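Putative aminooxidase (PDB 2BA9) isomerises polyunsaturated fatty acid to conjugated linoleic acid, probably using its bound flavin-adenine dinucleotide, and belongs to the flavin-containing amine oxidoreductase family. Local coordinates at residues 31-36 and 216-221; 279-284 and 328-333. All blocks are in the same frame, centred on the assembly; numbering follows the deposited sequence.

Contact 1. Residues 31-36 and 216-221; sequences HDYTIL and LEHPAE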
ATOM      1  N   HIS A  31      -9.491 -25.764   5.869  1.00 27.73           N
ATOM      2  CA  HIS A  31     -10.777 -25.234   6.384  1.00 27.89           C
ATOM      3  C   HIS A  31     -10.804 -24.811   7.861  1.00 27.97           C
ATOM      4  O   HIS A  31     -11.811 -24.275   8.341  1.00 27.60           O
ATOM      5  CB  HIS A  31     -11.879 -26.272   6.196  1.00 28.18           C
ATOM      6  CG  HIS A  31     -12.033 -26.739   4.790  1.00 29.19           C
ATOM      7  ND1 HIS A  31     -12.626 -25.967   3.813  1.00 30.27           N
ATOM      8  CD2 HIS A  31     -11.681 -27.902   4.194  1.00 29.40           C
ATOM      9  CE1 HIS A  31     -12.631 -26.638   2.674  1.00 31.13           C
ATOM     10  NE2 HIS A  31     -12.063 -27.815   2.878  1.00 30.42           N
ATOM     11  N   ASP A  32      -9.728 -25.086   8.587  1.00 28.11           N
ATOM     12  CA  ASP A  32      -9.642 -24.742  10.005  1.00 28.08           C
ATOM     13  C   ASP A  32      -8.729 -23.529  10.165  1.00 27.72           C
ATOM     14  O   ASP A  32      -7.660 -23.597  10.754  1.00 27.88           O
ATOM     15  CB  ASP A  32      -9.131 -25.942  10.806  1.00 28.12           C
ATOM     16  CG  ASP A  32      -9.266 -25.761  12.299  1.00 29.11           C
ATOM     17  OD1 ASP A  32      -9.558 -24.636  12.776  1.00 31.47           O
ATOM     18  OD2 ASP A  32      -9.075 -26.773  13.006  1.00 30.77           O
ATOM     19  N   TYR A  33      -9.175 -22.407   9.624  1.00 27.73           N
ATOM     20  CA  TYR A  33      -8.461 -21.160   9.775  1.00 27.35           C
ATOM     21  C   TYR A  33      -9.335 -20.207  10.576  1.00 27.08           C
ATOM     22  O   TYR A  33     -10.563 -20.330  10.586  1.00 26.92           O
ATOM     23  CB  TYR A  33      -8.088 -20.561   8.407  1.00 27.54           C
ATOM     24  CG  TYR A  33      -9.279 -20.136   7.578  1.00 27.62           C
ATOM     25  CD1 TYR A  33      -9.852 -18.867   7.729  1.00 27.49           C
ATOM     26  CD2 TYR A  33      -9.847 -21.009   6.652  1.00 28.42           C
ATOM     27  CE1 TYR A  33     -10.956 -18.488   6.974  1.00 26.39           C
ATOM     28  CE2 TYR A  33     -10.941 -20.638   5.898  1.00 27.56           C
ATOM     29  CZ  TYR A  33     -11.493 -19.379   6.065  1.00 27.09           C
ATOM     30  OH  TYR A  33     -12.584 -19.027   5.305  1.00 27.47           O
ATOM     31  N   THR A  34      -8.688 -19.277  11.269  1.00 26.51           N
ATOM     32  CA  THR A  34      -9.369 -18.209  11.991  1.00 26.35           C
ATOM     33  C   THR A  34      -8.626 -16.916  11.699  1.00 25.96           C
ATOM     34  O   THR A  34      -7.395 -16.876  11.805  1.00 25.93           O
ATOM     35  CB  THR A  34      -9.364 -18.461  13.529  1.00 26.49           C
ATOM     36  OG1 THR A  34     -10.108 -19.652  13.821  1.00 28.16           O
ATOM     37  CG2 THR A  34      -9.997 -17.295  14.296  1.00 26.20           C
ATOM     38  N   ILE A  35      -9.367 -15.878  11.306  1.00 25.23           N
ATOM     39  CA  ILE A  35      -8.796 -14.555  11.089  1.00 25.14           C
ATOM     40  C   ILE A  35      -9.097 -13.643  12.275  1.00 24.84           C
ATOM     41  O   ILE A  35     -10.256 -13.462  12.660  1.00 25.32           O
ATOM     42  CB  ILE A  35      -9.318 -13.879   9.809  1.00 25.10           C
ATOM     43  CG1 ILE A  35      -9.072 -14.746   8.573  1.00 25.47           C
ATOM     44  CG2 ILE A  35      -8.626 -12.517   9.621  1.00 25.14           C
ATOM     45  CD1 ILE A  35     -10.005 -14.394   7.381  1.00 23.81           C
ATOM     46  N   LEU A  36      -8.054 -13.050  12.844  1.00 24.90           N
ATOM     47  CA  LEU A  36      -8.198 -12.213  14.040  1.00 24.80           C
ATOM     48  C   LEU A  36      -7.914 -10.734  13.736  1.00 25.10           C
ATOM     49  O   LEU A  36      -6.781 -10.363  13.391  1.00 24.91           O
ATOM     50  CB  LEU A  36      -7.275 -12.714  15.151  1.00 24.40           C
ATOM     51  CG  LEU A  36      -7.456 -14.158  15.594  1.00 23.61           C
ATOM     52  CD1 LEU A  36      -6.318 -14.561  16.516  1.00 21.19           C
ATOM     53  CD2 LEU A  36      -8.800 -14.350  16.268  1.00 23.27           C
ATOM     54  N   LEU A 216     -16.295 -16.071   2.899  1.00 23.94           N
ATOM     55  CA  LEU A 216     -15.423 -17.001   3.624  1.00 23.47           C
ATOM     56  C   LEU A 216     -16.212 -17.967   4.504  1.00 23.59           C
ATOM     57  O   LEU A 216     -17.223 -17.593   5.106  1.00 22.60           O
ATOM     58  CB  LEU A 216     -14.442 -16.240   4.536  1.00 23.18           C
ATOM     59  CG  LEU A 216     -13.449 -15.308   3.848  1.00 23.04           C
ATOM     60  CD1 LEU A 216     -12.498 -14.697   4.867  1.00 22.82           C
ATOM     61  CD2 LEU A 216     -12.693 -16.059   2.731  1.00 22.10           C
ATOM     62  N   GLU A 217     -15.703 -19.197   4.580  1.00 23.54           N
ATOM     63  CA  GLU A 217     -16.182 -20.227   5.495  1.00 24.51           C
ATOM     64  C   GLU A 217     -16.093 -19.713   6.938  1.00 24.78           C
ATOM     65  O   GLU A 217     -17.008 -19.932   7.726  1.00 25.21           O
ATOM     66  CB  GLU A 217     -15.340 -21.513   5.310  1.00 24.65           C
ATOM     67  CG  GLU A 217     -15.877 -22.786   5.966  1.00 25.85           C
ATOM     68  CD  GLU A 217     -14.952 -23.994   5.748  1.00 27.07           C
ATOM     69  OE1 GLU A 217     -14.279 -24.066   4.697  1.00 27.45           O
ATOM     70  OE2 GLU A 217     -14.901 -24.881   6.627  1.00 28.74           O
ATOM     71  N   HIS A 218     -15.003 -19.014   7.265  1.00 24.74           N
ATOM     72  CA  HIS A 218     -14.847 -18.377   8.575  1.00 25.15           C
ATOM     73  C   HIS A 218     -14.498 -16.889   8.430  1.00 24.96           C
ATOM     74  O   HIS A 218     -13.322 -16.516   8.348  1.00 25.06           O
ATOM     75  CB  HIS A 218     -13.770 -19.087   9.409  1.00 25.26           C
ATOM     76  CG  HIS A 218     -13.942 -20.568   9.484  1.00 25.59           C
ATOM     77  ND1 HIS A 218     -14.753 -21.176  10.416  1.00 26.71           N
ATOM     78  CD2 HIS A 218     -13.402 -21.565   8.744  1.00 26.08           C
ATOM     79  CE1 HIS A 218     -14.713 -22.486  10.241  1.00 28.00           C
ATOM     80  NE2 HIS A 218     -13.900 -22.748   9.234  1.00 26.56           N
ATOM     81  N   PRO A 219     -15.526 -16.035   8.370  1.00 24.86           N
ATOM     82  CA  PRO A 219     -15.337 -14.592   8.407  1.00 24.62           C
ATOM     83  C   PRO A 219     -14.497 -14.122   9.605  1.00 24.67           C
ATOM     84  O   PRO A 219     -14.373 -14.819  10.630  1.00 24.15           O
ATOM     85  CB  PRO A 219     -16.770 -14.068   8.493  1.00 24.63           C
ATOM     86  CG  PRO A 219     -17.580 -15.116   7.821  1.00 24.51           C
ATOM     87  CD  PRO A 219     -16.953 -16.390   8.236  1.00 25.00           C
ATOM     88  N   ALA A 220     -13.897 -12.946   9.471  1.00 24.64           N
ATOM     89  CA  ALA A 220     -13.004 -12.453  10.510  1.00 24.53           C
ATOM     90  C   ALA A 220     -13.708 -12.348  11.862  1.00 24.81           C
ATOM     91  O   ALA A 220     -14.876 -11.962  11.946  1.00 24.66           O
ATOM     92  CB  ALA A 220     -12.409 -11.108  10.127  1.00 24.47           C
ATOM     93  N   GLU A 221     -12.978 -12.728  12.908  1.00 25.43           N
ATOM     94  CA  GLU A 221     -13.320 -12.398  14.289  1.00 25.56           C
ATOM     95  C   GLU A 221     -12.848 -10.963  14.556  1.00 25.66           C
ATOM     96  O   GLU A 221     -11.678 -10.663  14.369  1.00 26.65           O
ATOM     97  CB  GLU A 221     -12.608 -13.357  15.235  1.00 25.56           C
ATOM     98  CG  GLU A 221     -12.940 -14.822  14.974  1.00 27.58           C
ATOM     99  CD  GLU A 221     -14.226 -15.295  15.646  1.00 30.91           C
ATOM    100  OE1 GLU A 221     -15.119 -14.478  15.944  1.00 31.82           O
ATOM    101  OE2 GLU A 221     -14.340 -16.520  15.876  1.00 37.19           O
TER
HETATM  102  O   HOH W   1     -12.149 -16.210  11.043  1.00 24.00           O
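Leu36 and Glu221 form a single beta bridge, their CA atoms 5.1 Å apart, where the loop after helix 204-215 meets strand 33-36; Glu221 N donates to Ile35 O across 2.8 Å. Just before the bridge, a water joins the backbones, accepting from Ile35 N and donating to Pro219 O. Tyr33 carries the middle of the contact. Its OH takes a nearly straight bond from His218 N at 3.1 Å (170° at the hydrogen). The same hydroxyl is hydrogen-bonded to Glu26 OE1 of helix 16-28, which also accepts from Glu217 N, tying helix, strand and loop together. The His218 imidazole stands edge-on to the Tyr33 ring in a T-shaped pair, planes at 90°, with CD2 3.8 Å above the phenol face and shifted toward its rim. Strand 33-36 is an outermost strand of the parallel, Rossmann-type FAD-binding sheet, paired with strand 9-12, and Leu36 itself touches the cofactor. On the loop side Ile35 CD1 packs on Leu216 CD1 at 3.6 Å, the two side chains crossing at about a right angle, while Ile35 CG2 meets Ala220 CB. The exposed end is polar: His31 ND1 donates to the syn lone pair of Glu217 OE1 at 2.7 Å, the oxygen lying 21° out of the imidazole plane. Glu217 reaches it through an extended chain, and His218 NE2 makes a weak, bent bond to His31 O.

Contact 2. Residues 279-284 and 328-333; sequences QQYMVD and YLLRNH. With FAD (flavin-adenine dinucleotide), chain D.
Tyr281 overlaps Tyr328 obliquely, its OH 3.4 Å from Tyr328 CD1 and the ring planes 38° apart. The Tyr281 hydroxyl is hydrogen-bonded to Ala167 O. Val283 lies beside Tyr328 and points the same way. These three side chains meet the flavin methyl C7M: Tyr281 CE2 approaches it to 3.5 Å and Val283 CG2 also touches it, while Tyr328 presents its ring edge in plane. Strands 277-288 and 325-330 are antiparallel neighbours in the mixed sheet, Met282 and Leu329 forming a hydrogen-bonded pair with bonds both ways between N and O. On their face of the sheet, Met282 CB packs against Leu329 CD1 at 3.7 Å, next to Cys344 of helix 341-355. Past the strand end, Arg331 N still donates to Gln280 O across 2.9 Å; then the Asn332 side chain, its CG between the backbone N and the carbonyl carbon (chi1 71°), accepts from Gln280 N at OD1 across 2.7 Å. Its ND2 donates to Gln279 OE1 at 3.1 Å, from above that carbonyl plane. A water accepts from Gln279 NE2 and donates to Asn332 O. Gln280 OE1 lies over one face of the Arg331 guanidinium without bonding to it; Gln280 NE2 is hydrogen-bonded to Asp338 OD2. The polar amides thus grip the pair's end at Gln279 and Asn332, while carbon alone from these strands meets C7M, consistent with an apolar wall for the dimethylbenzene edge of the flavin.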
ATOM      1  N   GLN A 279       5.865   4.892   6.531  1.00 26.27           N
ATOM      2  CA  GLN A 279       5.475   6.228   6.135  1.00 26.02           C
ATOM      3  C   GLN A 279       4.300   6.690   6.974  1.00 26.26           C
ATOM      4  O   GLN A 279       3.377   5.925   7.274  1.00 25.95           O
ATOM      5  CB  GLN A 279       5.095   6.270   4.651  1.00 26.07           C
ATOM      6  CG  GLN A 279       6.180   5.775   3.729  1.00 25.09           C
ATOM      7  CD  GLN A 279       7.370   6.697   3.700  1.00 25.35           C
ATOM      8  OE1 GLN A 279       8.357   6.483   4.407  1.00 26.30           O
ATOM      9  NE2 GLN A 279       7.293   7.731   2.874  1.00 25.98           N
ATOM     10  N   GLN A 280       4.351   7.961   7.351  1.00 26.66           N
ATOM     11  CA  GLN A 280       3.226   8.634   7.991  1.00 26.37           C
ATOM     12  C   GLN A 280       2.414   9.427   6.941  1.00 26.57           C
ATOM     13  O   GLN A 280       2.693  10.614   6.685  1.00 26.36           O
ATOM     14  CB  GLN A 280       3.755   9.551   9.094  1.00 26.38           C
ATOM     15  CG  GLN A 280       4.476   8.824  10.234  1.00 25.99           C
ATOM     16  CD  GLN A 280       4.982   9.782  11.297  1.00 26.72           C
ATOM     17  OE1 GLN A 280       4.241  10.647  11.782  1.00 28.92           O
ATOM     18  NE2 GLN A 280       6.245   9.638  11.669  1.00 26.79           N
ATOM     19  N   TYR A 281       1.397   8.768   6.375  1.00 26.68           N
ATOM     20  CA  TYR A 281       0.596   9.289   5.251  1.00 26.42           C
ATOM     21  C   TYR A 281      -0.779   9.752   5.728  1.00 26.54           C
ATOM     22  O   TYR A 281      -1.583   8.940   6.217  1.00 26.06           O
ATOM     23  CB  TYR A 281       0.435   8.168   4.213  1.00 26.64           C
ATOM     24  CG  TYR A 281      -0.085   8.533   2.833  1.00 26.41           C
ATOM     25  CD1 TYR A 281       0.194   9.771   2.246  1.00 27.66           C
ATOM     26  CD2 TYR A 281      -0.789   7.589   2.076  1.00 26.04           C
ATOM     27  CE1 TYR A 281      -0.256  10.077   0.949  1.00 27.76           C
ATOM     28  CE2 TYR A 281      -1.241   7.876   0.799  1.00 26.85           C
ATOM     29  CZ  TYR A 281      -0.974   9.128   0.231  1.00 27.69           C
ATOM     30  OH  TYR A 281      -1.395   9.412  -1.057  1.00 25.37           O
ATOM     31  N   MET A 282      -1.044  11.058   5.596  1.00 26.51           N
ATOM     32  CA  MET A 282      -2.230  11.674   6.191  1.00 26.35           C
ATOM     33  C   MET A 282      -3.252  12.079   5.149  1.00 26.14           C
ATOM     34  O   MET A 282      -2.956  12.789   4.189  1.00 26.11           O
ATOM     35  CB  MET A 282      -1.854  12.889   7.036  1.00 26.49           C
ATOM     36  CG  MET A 282      -3.029  13.506   7.772  1.00 27.34           C
ATOM     37  SD  MET A 282      -2.547  14.554   9.160  1.00 29.11           S
ATOM     38  CE  MET A 282      -2.719  16.182   8.447  1.00 29.20           C
ATOM     39  N   VAL A 283      -4.472  11.621   5.370  1.00 26.08           N
ATOM     40  CA  VAL A 283      -5.598  11.921   4.506  1.00 25.38           C
ATOM     41  C   VAL A 283      -6.559  12.775   5.308  1.00 25.46           C
ATOM     42  O   VAL A 283      -6.809  12.505   6.478  1.00 25.26           O
ATOM     43  CB  VAL A 283      -6.311  10.642   4.049  1.00 25.71           C
ATOM     44  CG1 VAL A 283      -7.465  10.964   3.088  1.00 24.17           C
ATOM     45  CG2 VAL A 283      -5.305   9.680   3.420  1.00 25.06           C
ATOM     46  N   ASP A 284      -7.071  13.821   4.669  1.00 25.17           N
ATOM     47  CA  ASP A 284      -8.110  14.648   5.241  1.00 25.27           C
ATOM     48  C   ASP A 284      -9.266  14.660   4.268  1.00 25.12           C
ATOM     49  O   ASP A 284      -9.073  14.949   3.085  1.00 24.75           O
ATOM     50  CB  ASP A 284      -7.612  16.076   5.452  1.00 25.29           C
ATOM     51  CG  ASP A 284      -6.658  16.197   6.598  1.00 25.76           C
ATOM     52  OD1 ASP A 284      -7.091  16.702   7.650  1.00 28.51           O
ATOM     53  OD2 ASP A 284      -5.477  15.820   6.446  1.00 26.78           O
ATOM     54  N   TYR A 328      -3.992  14.614   0.425  1.00 26.78           N
ATOM     55  CA  TYR A 328      -2.920  13.659   0.733  1.00 26.56           C
ATOM     56  C   TYR A 328      -1.589  14.378   0.934  1.00 26.04           C
ATOM     57  O   TYR A 328      -1.141  15.112   0.055  1.00 25.78           O
ATOM     58  CB  TYR A 328      -2.812  12.640  -0.407  1.00 26.24           C
ATOM     59  CG  TYR A 328      -4.140  11.955  -0.688  1.00 27.12           C
ATOM     60  CD1 TYR A 328      -4.439  10.704  -0.138  1.00 25.48           C
ATOM     61  CD2 TYR A 328      -5.108  12.574  -1.474  1.00 26.51           C
ATOM     62  CE1 TYR A 328      -5.661  10.103  -0.361  1.00 25.28           C
ATOM     63  CE2 TYR A 328      -6.329  11.977  -1.710  1.00 26.79           C
ATOM     64  CZ  TYR A 328      -6.600  10.734  -1.154  1.00 26.13           C
ATOM     65  OH  TYR A 328      -7.814  10.148  -1.388  1.00 24.93           O
ATOM     66  N   LEU A 329      -0.971  14.169   2.091  1.00 25.72           N
ATOM     67  CA  LEU A 329       0.367  14.709   2.385  1.00 25.53           C
ATOM     68  C   LEU A 329       1.168  13.684   3.166  1.00 25.97           C
ATOM     69  O   LEU A 329       0.606  12.749   3.777  1.00 27.26           O
ATOM     70  CB  LEU A 329       0.286  16.015   3.196  1.00 25.13           C
ATOM     71  CG  LEU A 329      -0.430  15.975   4.569  1.00 24.18           C
ATOM     72  CD1 LEU A 329       0.441  15.456   5.688  1.00 24.22           C
ATOM     73  CD2 LEU A 329      -1.006  17.341   4.956  1.00 23.55           C
ATOM     74  N   LEU A 330       2.482  13.864   3.165  1.00 26.11           N
ATOM     75  CA  LEU A 330       3.376  12.975   3.902  1.00 26.06           C
ATOM     76  C   LEU A 330       4.068  13.722   5.043  1.00 25.93           C
ATOM     77  O   LEU A 330       4.482  14.875   4.886  1.00 26.07           O
ATOM     78  CB  LEU A 330       4.431  12.372   2.977  1.00 25.47           C
ATOM     79  CG  LEU A 330       4.107  11.022   2.354  1.00 23.81           C
ATOM     80  CD1 LEU A 330       5.170  10.731   1.311  1.00 22.30           C
ATOM     81  CD2 LEU A 330       4.029   9.933   3.419  1.00 19.61           C
ATOM     82  N   ARG A 331       4.211  13.031   6.167  1.00 26.02           N
ATOM     83  CA  ARG A 331       4.728  13.628   7.393  1.00 26.72           C
ATOM     84  C   ARG A 331       6.176  13.272   7.715  1.00 26.63           C
ATOM     85  O   ARG A 331       6.742  13.835   8.645  1.00 27.18           O
ATOM     86  CB  ARG A 331       3.833  13.256   8.584  1.00 26.22           C
ATOM     87  CG  ARG A 331       2.450  13.891   8.486  1.00 27.73           C
ATOM     88  CD  ARG A 331       1.524  13.554   9.638  1.00 29.42           C
ATOM     89  NE  ARG A 331       2.210  13.502  10.920  1.00 30.01           N
ATOM     90  CZ  ARG A 331       1.641  13.150  12.065  1.00 33.64           C
ATOM     91  NH1 ARG A 331       0.347  12.861  12.114  1.00 34.38           N
ATOM     92  NH2 ARG A 331       2.370  13.116  13.179  1.00 35.48           N
ATOM     93  N   ASN A 332       6.783  12.378   6.948  1.00 26.74           N
ATOM     94  CA  ASN A 332       8.130  11.903   7.269  1.00 26.66           C
ATOM     95  C   ASN A 332       9.030  11.752   6.041  1.00 26.33           C
ATOM     96  O   ASN A 332       8.558  11.574   4.921  1.00 26.20           O
ATOM     97  CB  ASN A 332       8.040  10.565   7.991  1.00 26.82           C
ATOM     98  CG  ASN A 332       7.608   9.449   7.059  1.00 28.66           C
ATOM     99  OD1 ASN A 332       6.461   9.422   6.593  1.00 31.93           O
ATOM    100  ND2 ASN A 332       8.538   8.564   6.725  1.00 28.94           N
ATOM    101  N   HIS A 333      10.338  11.814   6.293  1.00 26.12           N
ATOM    102  CA  HIS A 333      11.373  11.555   5.297  1.00 26.01           C
ATOM    103  C   HIS A 333      12.672  11.320   6.102  1.00 25.79           C
ATOM    104  O   HIS A 333      12.867  11.937   7.162  1.00 25.30           O
ATOM    105  CB  HIS A 333      11.486  12.769   4.362  1.00 25.56           C
ATOM    106  CG  HIS A 333      12.477  12.619   3.248  1.00 25.27           C
ATOM    107  ND1 HIS A 333      13.830  12.798   3.427  1.00 23.61           N
ATOM    108  CD2 HIS A 333      12.304  12.367   1.929  1.00 24.63           C
ATOM    109  CE1 HIS A 333      14.452  12.638   2.275  1.00 23.06           C
ATOM    110  NE2 HIS A 333      13.550  12.375   1.347  1.00 24.10           N
TER
HETATM  111  PA  FAD D 500      -3.792  -3.231   6.029  1.00 19.59           P
HETATM  112  O1A FAD D 500      -4.645  -2.784   4.878  1.00 19.96           O
HETATM  113  O2A FAD D 500      -3.125  -2.144   6.845  1.00 19.83           O
HETATM  114  O5B FAD D 500      -4.707  -4.062   7.048  1.00 20.92           O
HETATM  115  C5B FAD D 500      -4.078  -4.622   8.177  1.00 23.05           C
HETATM  116  C4B FAD D 500      -5.119  -5.157   9.138  1.00 23.62           C
HETATM  117  O4B FAD D 500      -4.460  -5.746  10.241  1.00 24.57           O
HETATM  118  C3B FAD D 500      -6.044  -4.053   9.652  1.00 23.93           C
HETATM  119  O3B FAD D 500      -7.390  -4.418   9.445  1.00 23.63           O
HETATM  120  C2B FAD D 500      -5.672  -3.928  11.111  1.00 24.35           C
HETATM  121  O2B FAD D 500      -6.741  -3.438  11.921  1.00 24.46           O
HETATM  122  C1B FAD D 500      -5.131  -5.337  11.411  1.00 24.38           C
HETATM  123  N9A FAD D 500      -4.245  -5.306  12.589  1.00 23.97           N
HETATM  124  C8A FAD D 500      -3.147  -4.497  12.793  1.00 24.64           C
HETATM  125  N7A FAD D 500      -2.626  -4.768  14.023  1.00 23.58           N
HETATM  126  C5A FAD D 500      -3.381  -5.743  14.603  1.00 24.46           C
HETATM  127  C6A FAD D 500      -3.324  -6.395  15.852  1.00 23.92           C
HETATM  128  N6A FAD D 500      -2.156  -6.357  16.572  1.00 23.78           N
HETATM  129  N1A FAD D 500      -4.254  -7.390  16.129  1.00 24.67           N
HETATM  130  C2A FAD D 500      -5.265  -7.704  15.231  1.00 25.15           C
HETATM  131  N3A FAD D 500      -5.312  -7.050  14.007  1.00 24.60           N
HETATM  132  C4A FAD D 500      -4.407  -6.078  13.705  1.00 24.25           C
HETATM  133  N1  FAD D 500      -3.428   0.258  -2.709  1.00 25.89           N
HETATM  134  C2  FAD D 500      -3.558   0.029  -4.064  1.00 28.77           C
HETATM  135  O2  FAD D 500      -3.445  -1.114  -4.507  1.00 25.85           O
HETATM  136  N3  FAD D 500      -3.786   1.089  -4.920  1.00 29.83           N
HETATM  137  C4  FAD D 500      -3.914   2.369  -4.422  1.00 29.28           C
HETATM  138  O4  FAD D 500      -4.137   3.295  -5.218  1.00 30.85           O
HETATM  139  C4X FAD D 500      -3.797   2.601  -3.048  1.00 27.21           C
HETATM  140  N5  FAD D 500      -3.896   3.875  -2.515  1.00 24.38           N
HETATM  141  C5X FAD D 500      -3.944   4.091  -1.151  1.00 24.27           C
HETATM  142  C6  FAD D 500      -4.189   5.365  -0.643  1.00 23.47           C
HETATM  143  C7  FAD D 500      -4.273   5.560   0.733  1.00 23.93           C
HETATM  144  C7M FAD D 500      -4.555   6.945   1.244  1.00 23.84           C
HETATM  145  C8  FAD D 500      -4.099   4.484   1.599  1.00 23.67           C
HETATM  146  C8M FAD D 500      -4.176   4.641   3.087  1.00 22.83           C
HETATM  147  C9  FAD D 500      -3.850   3.215   1.082  1.00 23.66           C
HETATM  148  C9A FAD D 500      -3.759   3.003  -0.294  1.00 24.16           C
HETATM  149  N10 FAD D 500      -3.486   1.735  -0.839  1.00 23.80           N
HETATM  150  C10 FAD D 500      -3.572   1.524  -2.196  1.00 25.30           C
HETATM  151  C1' FAD D 500      -2.779   0.693  -0.039  1.00 20.63           C
HETATM  152  C2' FAD D 500      -3.715  -0.431   0.390  1.00 19.91           C
HETATM  153  O2' FAD D 500      -4.922   0.066   0.957  1.00 21.29           O
HETATM  154  C3' FAD D 500      -2.958  -1.300   1.382  1.00 20.46           C
HETATM  155  O3' FAD D 500      -1.690  -1.656   0.827  1.00 20.43           O
HETATM  156  C4' FAD D 500      -3.763  -2.537   1.747  1.00 20.53           C
HETATM  157  O4' FAD D 500      -4.893  -2.200   2.543  1.00 24.59           O
HETATM  158  C5' FAD D 500      -2.843  -3.516   2.461  1.00 21.46           C
HETATM  159  O5' FAD D 500      -3.596  -4.521   3.079  1.00 20.30           O
HETATM  160  P   FAD D 500      -2.978  -5.341   4.333  1.00 20.53           P
HETATM  161  O1P FAD D 500      -3.996  -6.329   4.872  1.00 20.58           O
HETATM  162  O2P FAD D 500      -1.727  -6.005   3.872  1.00 23.73           O
HETATM  163  O3P FAD D 500      -2.685  -4.258   5.481  1.00 21.28           O
HETATM  164  O   HOH W   2       9.172  10.114   2.562  1.00 20.26           O

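How the contacts relate
Contact 1 closes before contact 2 opens along the chain, and the two lie on opposite sides of its centre, 33 Å apart between centres and about 20 Å between nearest atoms. They share no sheet: 31-36 belongs to the four-stranded parallel sheet, with 216-221 as a loop beside it, whereas 279-284 and 328-333 run along neighbouring strands of the seven-stranded mixed sheet. Both lie within the amine oxidoreductase homology region, and the extended FAD links them. Contact 1 includes the edge strand of the nucleotide-binding sheet, whose Leu36 touches the adenine end of FAD; contact 2 reaches the isoalloxazine end. Cofactor binding therefore draws on both sheets of the fold.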